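Long-range contacts in glycosyl hydrolase family 2, TIM barrel domain protein (Parabacteroides merdae ATCC 43184, PDB 6DXU), which probably hydrolyses beta-glucuronides as a glycoside hydrolase family 2 beta-glucuronidase of a human gut bacterium: residues Ala735-Leu740 against Gln753-Asn758; Lys767-Glu772 against Gly797-Arg802. All coordinates share one frame; numbering follows the deposited sequence.

Contact 1. Residues Ala735-Leu740 against Gln753-Asn758; sequences ACQVSL and QLIDKN
I755 overlaps A735 and the end of Q737 on one face of a two-stranded ladder: its CG1 lies 4.0 Å from A735 CB, and its CG2 is 3.8 Å from Q737 OE1. Two torsions explain that reach. Q737 has CG anti to the backbone N (chi1 163°) and is extended beyond it, which carries its amide across the I755 side chain at about a right angle; I755 has CG1 between its backbone N and carbonyl carbon (chi1 60°), which turns this branch to A735. The other face carries a single pair, C736 SG against L754 CD2 at 3.6 Å, and there L754 also packs on A794 and L819. Four backbone hydrogen bonds fix the register and identify the motif: A735 with I755 and Q737 with Q753 are hydrogen-bonded antiparallel pairs, with the non-hydrogen-bonded pair C736-L754 between them. These are the open ends of the beta hairpin formed by strands 735-744 and 747-755, in the C-terminal domain of the enzyme. The Q737-Q753 pair is bonded both ways, Q753 N reaching Q737 O at 2.8 Å. A735 O takes a hydrogen bond from I755 N and also a CA-H...O contact from L754 CA. Q753 starts on the I755 face, but its bend at chi2 leads the amide away from the neighbouring strand; NE2 instead donates to L754 O at 3.0 Å, almost linearly, with the acceptor in the amide plane. Beyond the ladder, D756 OD1 accepts from N758 N in an Asx turn.

Contact 2. Residues Lys767-Glu772 against Gly797-Arg802; sequences KQITFE and GRALIR
F771 and I801 reach across from facing strands and overlap side by side, I801 CG2 lying over one face of the phenyl ring. The methyl carbon is 3.7 Å from the ring centroid and 16° off the normal, which meets the geometry of a CH-pi contact. I801 CD1 follows at 4.0 Å from F771 CD2, extending the overlap along the ring. The opposite face of F771 is met by I769 CG2 from its own strand, 3.9 Å above the plane and offset toward the rim, so the ring is sandwiched between two isoleucines. A799 CB comes to the ring edge instead, 4.0 Å from F771 CZ. With CG anti to its carbonyl carbon (chi1 -65°), F771 sends the ring across to strand 798-804. Beside it I769 points the same way and presses CD1 on A799 CB at 3.5 Å, a close approach for two methyl carbons. The strand segments run at 27° with axes 8.5 Å apart and share no hydrogen bond, evidence that they belong to two sheets stacked face to face: one holds strands 747-755 and 798-804, the other 768-775 and 810-815. This is part of the interior of the beta sandwich that the two facing sheets make in the C-terminal domain, where F771 also touches V752 and V814. Were F771 an alanine, I801 CG2 would lose its aromatic partner, and a gap would probably open between the facing strands. All the side chains that meet here are apolar and buried, which implies that close packing and exclusion of water, rather than polar pairing, join the two layers at this point.

Following the chain, strand 735-744 turns back into strand 747-755, and contact 1 closes that hairpin across 12 intervening residues. The chain crosses to the other sheet as strand 768-775, returns to the first as 778-780, crosses again as 791-793 and comes back as strand 798-804, where contact 2 closes a longer loop of 24 residues. The two loops are in series, neither enclosing nor crossing the other. Contact 1 joins neighbours within a sheet; contact 2 joins that sheet to the one facing it. Their centres lie about 11 Å apart, and they meet where L754 N probably hydrogen-bonds to G797 O (2.7 Å), beside packing of L754 CD1 on K767 CB.

Contact 1. Residues Ala735-Leu740 against Gln753-Asn758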
ATOM      1  N   ALA D 735     -20.020  37.730  50.051  1.00 32.41           N
ATOM      2  CA  ALA D 735     -19.987  36.414  50.672  1.00 32.42           C
ATOM      3  C   ALA D 735     -20.960  35.483  49.970  1.00 32.60           C
ATOM      4  O   ALA D 735     -21.910  35.916  49.312  1.00 31.33           O
ATOM      5  CB  ALA D 735     -20.323  36.491  52.168  1.00 32.33           C
ATOM      6  N   CYS D 736     -20.725  34.189  50.161  1.00 30.20           N
ATOM      7  CA  CYS D 736     -21.613  33.131  49.707  1.00 29.92           C
ATOM      8  C   CYS D 736     -22.334  32.546  50.907  1.00 29.93           C
ATOM      9  O   CYS D 736     -21.691  32.077  51.851  1.00 34.72           O
ATOM     10  CB  CYS D 736     -20.836  32.033  48.983  1.00 34.76           C
ATOM     11  SG  CYS D 736     -20.200  32.551  47.408  1.00 44.59           S
ATOM     12  N   GLN D 737     -23.653  32.580  50.875  1.00 26.60           N
ATOM     13  CA  GLN D 737     -24.469  31.959  51.901  1.00 26.77           C
ATOM     14  C   GLN D 737     -24.985  30.640  51.342  1.00 33.56           C
ATOM     15  O   GLN D 737     -25.597  30.614  50.269  1.00 33.78           O
ATOM     16  CB  GLN D 737     -25.582  32.916  52.331  1.00 35.10           C
ATOM     17  CG  GLN D 737     -26.740  32.335  53.089  1.00 38.40           C
ATOM     18  CD  GLN D 737     -27.800  33.402  53.372  1.00 52.19           C
ATOM     19  OE1 GLN D 737     -27.507  34.606  53.351  1.00 47.62           O
ATOM     20  NE2 GLN D 737     -29.027  32.968  53.648  1.00 60.53           N
ATOM     21  N   VAL D 738     -24.679  29.544  52.031  1.00 29.77           N
ATOM     22  CA  VAL D 738     -24.907  28.195  51.527  1.00 26.39           C
ATOM     23  C   VAL D 738     -25.852  27.493  52.474  1.00 31.18           C
ATOM     24  O   VAL D 738     -25.633  27.496  53.691  1.00 35.68           O
ATOM     25  CB  VAL D 738     -23.591  27.404  51.396  1.00 28.11           C
ATOM     26  CG1 VAL D 738     -23.832  26.054  50.704  1.00 23.55           C
ATOM     27  CG2 VAL D 738     -22.558  28.225  50.650  1.00 29.57           C
ATOM     28  N   SER D 739     -26.875  26.853  51.924  1.00 27.65           N
ATOM     29  CA  SER D 739     -27.875  26.246  52.778  1.00 29.01           C
ATOM     30  C   SER D 739     -28.428  25.001  52.108  1.00 29.27           C
ATOM     31  O   SER D 739     -28.367  24.845  50.886  1.00 30.93           O
ATOM     32  CB  SER D 739     -29.002  27.234  53.082  1.00 29.49           C
ATOM     33  OG  SER D 739     -29.685  27.579  51.890  1.00 36.91           O
ATOM     34  N   LEU D 740     -28.960  24.112  52.935  1.00 30.72           N
ATOM     35  CA  LEU D 740     -29.697  22.951  52.461  1.00 26.93           C
ATOM     36  C   LEU D 740     -31.125  23.387  52.149  1.00 35.31           C
ATOM     37  O   LEU D 740     -31.879  23.762  53.054  1.00 31.39           O
ATOM     38  CB  LEU D 740     -29.662  21.840  53.506  1.00 29.54           C
ATOM     39  CG  LEU D 740     -30.506  20.620  53.139  1.00 33.81           C
ATOM     40  CD1 LEU D 740     -29.996  20.004  51.833  1.00 34.06           C
ATOM     41  CD2 LEU D 740     -30.514  19.594  54.268  1.00 33.05           C
ATOM     42  N   GLN D 753     -26.390  31.654  47.838  1.00 26.81           N
ATOM     43  CA  GLN D 753     -26.879  33.006  47.592  1.00 28.98           C
ATOM     44  C   GLN D 753     -25.739  33.987  47.820  1.00 27.66           C
ATOM     45  O   GLN D 753     -25.174  34.051  48.918  1.00 28.09           O
ATOM     46  CB  GLN D 753     -28.074  33.342  48.495  1.00 30.90           C
ATOM     47  CG  GLN D 753     -28.576  34.771  48.342  1.00 33.11           C
ATOM     48  CD  GLN D 753     -29.188  35.044  46.976  1.00 31.02           C
ATOM     49  OE1 GLN D 753     -30.170  34.412  46.598  1.00 41.00           O
ATOM     50  NE2 GLN D 753     -28.625  36.001  46.243  1.00 29.68           N
ATOM     51  N   LEU D 754     -25.411  34.759  46.795  1.00 23.46           N
ATOM     52  CA  LEU D 754     -24.426  35.820  46.945  1.00 26.24           C
ATOM     53  C   LEU D 754     -25.069  37.017  47.645  1.00 31.29           C
ATOM     54  O   LEU D 754     -26.159  37.460  47.272  1.00 28.06           O
ATOM     55  CB  LEU D 754     -23.875  36.228  45.582  1.00 26.77           C
ATOM     56  CG  LEU D 754     -23.034  35.159  44.889  1.00 26.29           C
ATOM     57  CD1 LEU D 754     -22.972  35.388  43.380  1.00 30.17           C
ATOM     58  CD2 LEU D 754     -21.628  35.172  45.465  1.00 30.58           C
ATOM     59  N   ILE D 755     -24.386  37.545  48.656  1.00 30.68           N
ATOM     60  CA  ILE D 755     -24.895  38.651  49.456  1.00 29.36           C
ATOM     61  C   ILE D 755     -23.808  39.706  49.549  1.00 30.93           C
ATOM     62  O   ILE D 755     -22.625  39.425  49.345  1.00 31.18           O
ATOM     63  CB  ILE D 755     -25.316  38.196  50.860  1.00 27.68           C
ATOM     64  CG1 ILE D 755     -24.111  37.593  51.591  1.00 31.29           C
ATOM     65  CG2 ILE D 755     -26.491  37.222  50.786  1.00 30.77           C
ATOM     66  CD1 ILE D 755     -24.392  37.179  53.022  1.00 32.72           C
ATOM     67  N   ASP D 756     -24.217  40.937  49.847  1.00 32.36           N
ATOM     68  CA  ASP D 756     -23.241  42.006  49.979  1.00 33.22           C
ATOM     69  C   ASP D 756     -22.793  42.095  51.437  1.00 34.66           C
ATOM     70  O   ASP D 756     -23.206  41.300  52.282  1.00 29.41           O
ATOM     71  CB  ASP D 756     -23.808  43.328  49.458  1.00 34.43           C
ATOM     72  CG  ASP D 756     -24.932  43.897  50.335  1.00 33.30           C
ATOM     73  OD1 ASP D 756     -25.218  43.375  51.440  1.00 31.29           O
ATOM     74  OD2 ASP D 756     -25.545  44.885  49.882  1.00 35.91           O
ATOM     75  N   LYS D 757     -21.948  43.087  51.738  1.00 38.94           N
ATOM     76  CA  LYS D 757     -21.384  43.225  53.083  1.00 39.77           C
ATOM     77  C   LYS D 757     -22.446  43.456  54.155  1.00 44.07           C
ATOM     78  O   LYS D 757     -22.181  43.206  55.337  1.00 43.44           O
ATOM     79  CB  LYS D 757     -20.368  44.369  53.104  1.00 41.09           C
ATOM     80  CG  LYS D 757     -20.984  45.739  52.899  1.00 44.66           C
ATOM     81  CD  LYS D 757     -19.925  46.775  52.563  1.00 49.42           C
ATOM     82  CE  LYS D 757     -20.533  48.167  52.426  1.00 54.53           C
ATOM     83  NZ  LYS D 757     -19.520  49.198  52.048  1.00 61.13           N
ATOM     84  N   ASN D 758     -23.650  43.890  53.777  1.00 34.83           N
ATOM     85  CA  ASN D 758     -24.728  44.109  54.727  1.00 36.79           C
ATOM     86  C   ASN D 758     -25.715  42.953  54.753  1.00 37.25           C
ATOM     87  O   ASN D 758     -26.751  43.049  55.418  1.00 35.32           O
ATOM     88  CB  ASN D 758     -25.443  45.424  54.408  1.00 39.84           C
ATOM     89  CG  ASN D 758     -24.524  46.629  54.551  1.00 48.13           C
ATOM     90  OD1 ASN D 758     -24.427  47.470  53.655  1.00 51.57           O
ATOM     91  ND2 ASN D 758     -23.823  46.702  55.677  1.00 52.21           N
TER

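Contact 2. Residues Lys767-Glu772 against Gly797-Arg802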
ATOM      1  N   LYS D 767     -21.822  36.348  38.940  1.00 26.38           N
ATOM      2  CA  LYS D 767     -20.504  35.876  39.341  1.00 28.38           C
ATOM      3  C   LYS D 767     -20.415  34.353  39.276  1.00 24.22           C
ATOM      4  O   LYS D 767     -21.362  33.638  39.617  1.00 22.47           O
ATOM      5  CB  LYS D 767     -20.223  36.348  40.761  1.00 29.79           C
ATOM      6  CG  LYS D 767     -18.764  36.635  41.038  1.00 32.21           C
ATOM      7  CD  LYS D 767     -18.635  37.309  42.410  1.00 35.66           C
ATOM      8  CE  LYS D 767     -17.234  37.159  42.962  1.00 34.44           C
ATOM      9  NZ  LYS D 767     -16.254  37.490  41.945  1.00 34.03           N
ATOM     10  N   GLN D 768     -19.263  33.850  38.849  1.00 25.84           N
ATOM     11  CA  GLN D 768     -19.109  32.409  38.759  1.00 25.20           C
ATOM     12  C   GLN D 768     -18.941  31.788  40.143  1.00 26.91           C
ATOM     13  O   GLN D 768     -18.197  32.291  40.987  1.00 28.93           O
ATOM     14  CB  GLN D 768     -17.918  32.033  37.871  1.00 27.82           C
ATOM     15  CG  GLN D 768     -17.956  30.535  37.526  1.00 32.11           C
ATOM     16  CD  GLN D 768     -16.776  30.046  36.710  1.00 36.20           C
ATOM     17  OE1 GLN D 768     -16.933  29.658  35.549  1.00 38.78           O
ATOM     18  NE2 GLN D 768     -15.597  30.030  37.318  1.00 38.21           N
ATOM     19  N   ILE D 769     -19.635  30.673  40.351  1.00 23.54           N
ATOM     20  CA  ILE D 769     -19.615  29.907  41.589  1.00 30.83           C
ATOM     21  C   ILE D 769     -19.056  28.521  41.279  1.00 30.62           C
ATOM     22  O   ILE D 769     -19.381  27.934  40.239  1.00 28.68           O
ATOM     23  CB  ILE D 769     -21.027  29.801  42.196  1.00 26.99           C
ATOM     24  CG1 ILE D 769     -21.487  31.172  42.681  1.00 27.64           C
ATOM     25  CG2 ILE D 769     -21.054  28.796  43.341  1.00 29.93           C
ATOM     26  CD1 ILE D 769     -22.982  31.324  42.659  1.00 34.47           C
ATOM     27  N   THR D 770     -18.221  28.005  42.181  1.00 24.44           N
ATOM     28  CA  THR D 770     -17.603  26.688  42.061  1.00 23.75           C
ATOM     29  C   THR D 770     -17.999  25.811  43.245  1.00 25.47           C
ATOM     30  O   THR D 770     -17.851  26.221  44.402  1.00 26.22           O
ATOM     31  CB  THR D 770     -16.079  26.833  41.996  1.00 24.83           C
ATOM     32  OG1 THR D 770     -15.725  27.574  40.827  1.00 28.87           O
ATOM     33  CG2 THR D 770     -15.388  25.454  41.955  1.00 23.42           C
ATOM     34  N   PHE D 771     -18.498  24.610  42.963  1.00 23.40           N
ATOM     35  CA  PHE D 771     -18.836  23.628  43.987  1.00 21.03           C
ATOM     36  C   PHE D 771     -17.754  22.556  44.084  1.00 26.34           C
ATOM     37  O   PHE D 771     -17.249  22.092  43.061  1.00 21.64           O
ATOM     38  CB  PHE D 771     -20.163  22.956  43.656  1.00 24.40           C
ATOM     39  CG  PHE D 771     -21.342  23.882  43.686  1.00 27.15           C
ATOM     40  CD1 PHE D 771     -22.011  24.129  44.876  1.00 25.65           C
ATOM     41  CD2 PHE D 771     -21.780  24.504  42.525  1.00 23.14           C
ATOM     42  CE1 PHE D 771     -23.112  24.962  44.913  1.00 26.99           C
ATOM     43  CE2 PHE D 771     -22.874  25.347  42.550  1.00 25.48           C
ATOM     44  CZ  PHE D 771     -23.541  25.580  43.748  1.00 28.22           C
ATOM     45  N   GLU D 772     -17.416  22.151  45.318  1.00 21.11           N
ATOM     46  CA  GLU D 772     -16.538  21.005  45.561  1.00 27.11           C
ATOM     47  C   GLU D 772     -17.120  20.179  46.699  1.00 27.90           C
ATOM     48  O   GLU D 772     -17.872  20.692  47.531  1.00 25.84           O
ATOM     49  CB  GLU D 772     -15.101  21.421  45.920  1.00 25.14           C
ATOM     50  CG  GLU D 772     -14.367  22.185  44.836  1.00 29.55           C
ATOM     51  CD  GLU D 772     -12.923  22.509  45.201  1.00 35.92           C
ATOM     52  OE1 GLU D 772     -12.479  22.203  46.338  1.00 28.79           O
ATOM     53  OE2 GLU D 772     -12.230  23.084  44.336  1.00 32.77           O
ATOM     54  N   GLY D 797     -27.849  36.086  41.472  1.00 26.41           N
ATOM     55  CA  GLY D 797     -27.093  35.916  42.693  1.00 29.50           C
ATOM     56  C   GLY D 797     -27.199  34.559  43.345  1.00 30.56           C
ATOM     57  O   GLY D 797     -26.667  34.384  44.449  1.00 31.66           O
ATOM     58  N   ARG D 798     -27.860  33.591  42.716  1.00 24.15           N
ATOM     59  CA  ARG D 798     -28.023  32.284  43.337  1.00 24.63           C
ATOM     60  C   ARG D 798     -27.488  31.179  42.428  1.00 30.78           C
ATOM     61  O   ARG D 798     -27.329  31.354  41.216  1.00 23.73           O
ATOM     62  CB  ARG D 798     -29.474  32.044  43.734  1.00 30.29           C
ATOM     63  CG  ARG D 798     -30.271  31.211  42.822  1.00 37.48           C
ATOM     64  CD  ARG D 798     -31.695  31.136  43.378  1.00 41.32           C
ATOM     65  NE  ARG D 798     -32.633  30.672  42.359  1.00 42.12           N
ATOM     66  CZ  ARG D 798     -33.045  31.430  41.350  1.00 38.74           C
ATOM     67  NH1 ARG D 798     -32.593  32.686  41.232  1.00 26.36           N
ATOM     68  NH2 ARG D 798     -33.894  30.933  40.457  1.00 33.63           N
ATOM     69  N   ALA D 799     -27.150  30.049  43.044  1.00 25.22           N
ATOM     70  CA  ALA D 799     -26.776  28.856  42.300  1.00 27.50           C
ATOM     71  C   ALA D 799     -27.221  27.644  43.099  1.00 30.49           C
ATOM     72  O   ALA D 799     -27.092  27.623  44.327  1.00 27.77           O
ATOM     73  CB  ALA D 799     -25.266  28.797  42.030  1.00 22.30           C
ATOM     74  N   LEU D 800     -27.752  26.649  42.397  1.00 24.93           N
ATOM     75  CA  LEU D 800     -28.224  25.416  43.003  1.00 26.06           C
ATOM     76  C   LEU D 800     -27.452  24.237  42.426  1.00 27.07           C
ATOM     77  O   LEU D 800     -27.066  24.249  41.252  1.00 22.99           O
ATOM     78  CB  LEU D 800     -29.721  25.205  42.734  1.00 25.24           C
ATOM     79  CG  LEU D 800     -30.711  26.315  43.093  1.00 31.35           C
ATOM     80  CD1 LEU D 800     -32.040  26.123  42.358  1.00 33.83           C
ATOM     81  CD2 LEU D 800     -30.946  26.296  44.566  1.00 31.03           C
ATOM     82  N   ILE D 801     -27.258  23.201  43.244  1.00 24.76           N
ATOM     83  CA  ILE D 801     -26.745  21.925  42.748  1.00 21.89           C
ATOM     84  C   ILE D 801     -27.287  20.824  43.652  1.00 25.12           C
ATOM     85  O   ILE D 801     -27.582  21.055  44.829  1.00 23.02           O
ATOM     86  CB  ILE D 801     -25.193  21.911  42.668  1.00 25.29           C
ATOM     87  CG1 ILE D 801     -24.699  20.798  41.727  1.00 20.81           C
ATOM     88  CG2 ILE D 801     -24.561  21.770  44.055  1.00 23.02           C
ATOM     89  CD1 ILE D 801     -23.221  20.929  41.376  1.00 23.82           C
ATOM     90  N   ARG D 802     -27.487  19.640  43.080  1.00 23.15           N
ATOM     91  CA  ARG D 802     -27.908  18.484  43.855  1.00 23.68           C
ATOM     92  C   ARG D 802     -26.709  17.608  44.206  1.00 25.45           C
ATOM     93  O   ARG D 802     -25.743  17.515  43.444  1.00 27.84           O
ATOM     94  CB  ARG D 802     -28.954  17.669  43.096  1.00 26.96           C
ATOM     95  CG  ARG D 802     -30.249  18.453  42.840  1.00 35.13           C
ATOM     96  CD  ARG D 802     -31.355  17.573  42.279  1.00 44.44           C
ATOM     97  NE  ARG D 802     -31.005  17.041  40.965  1.00 48.84           N
TER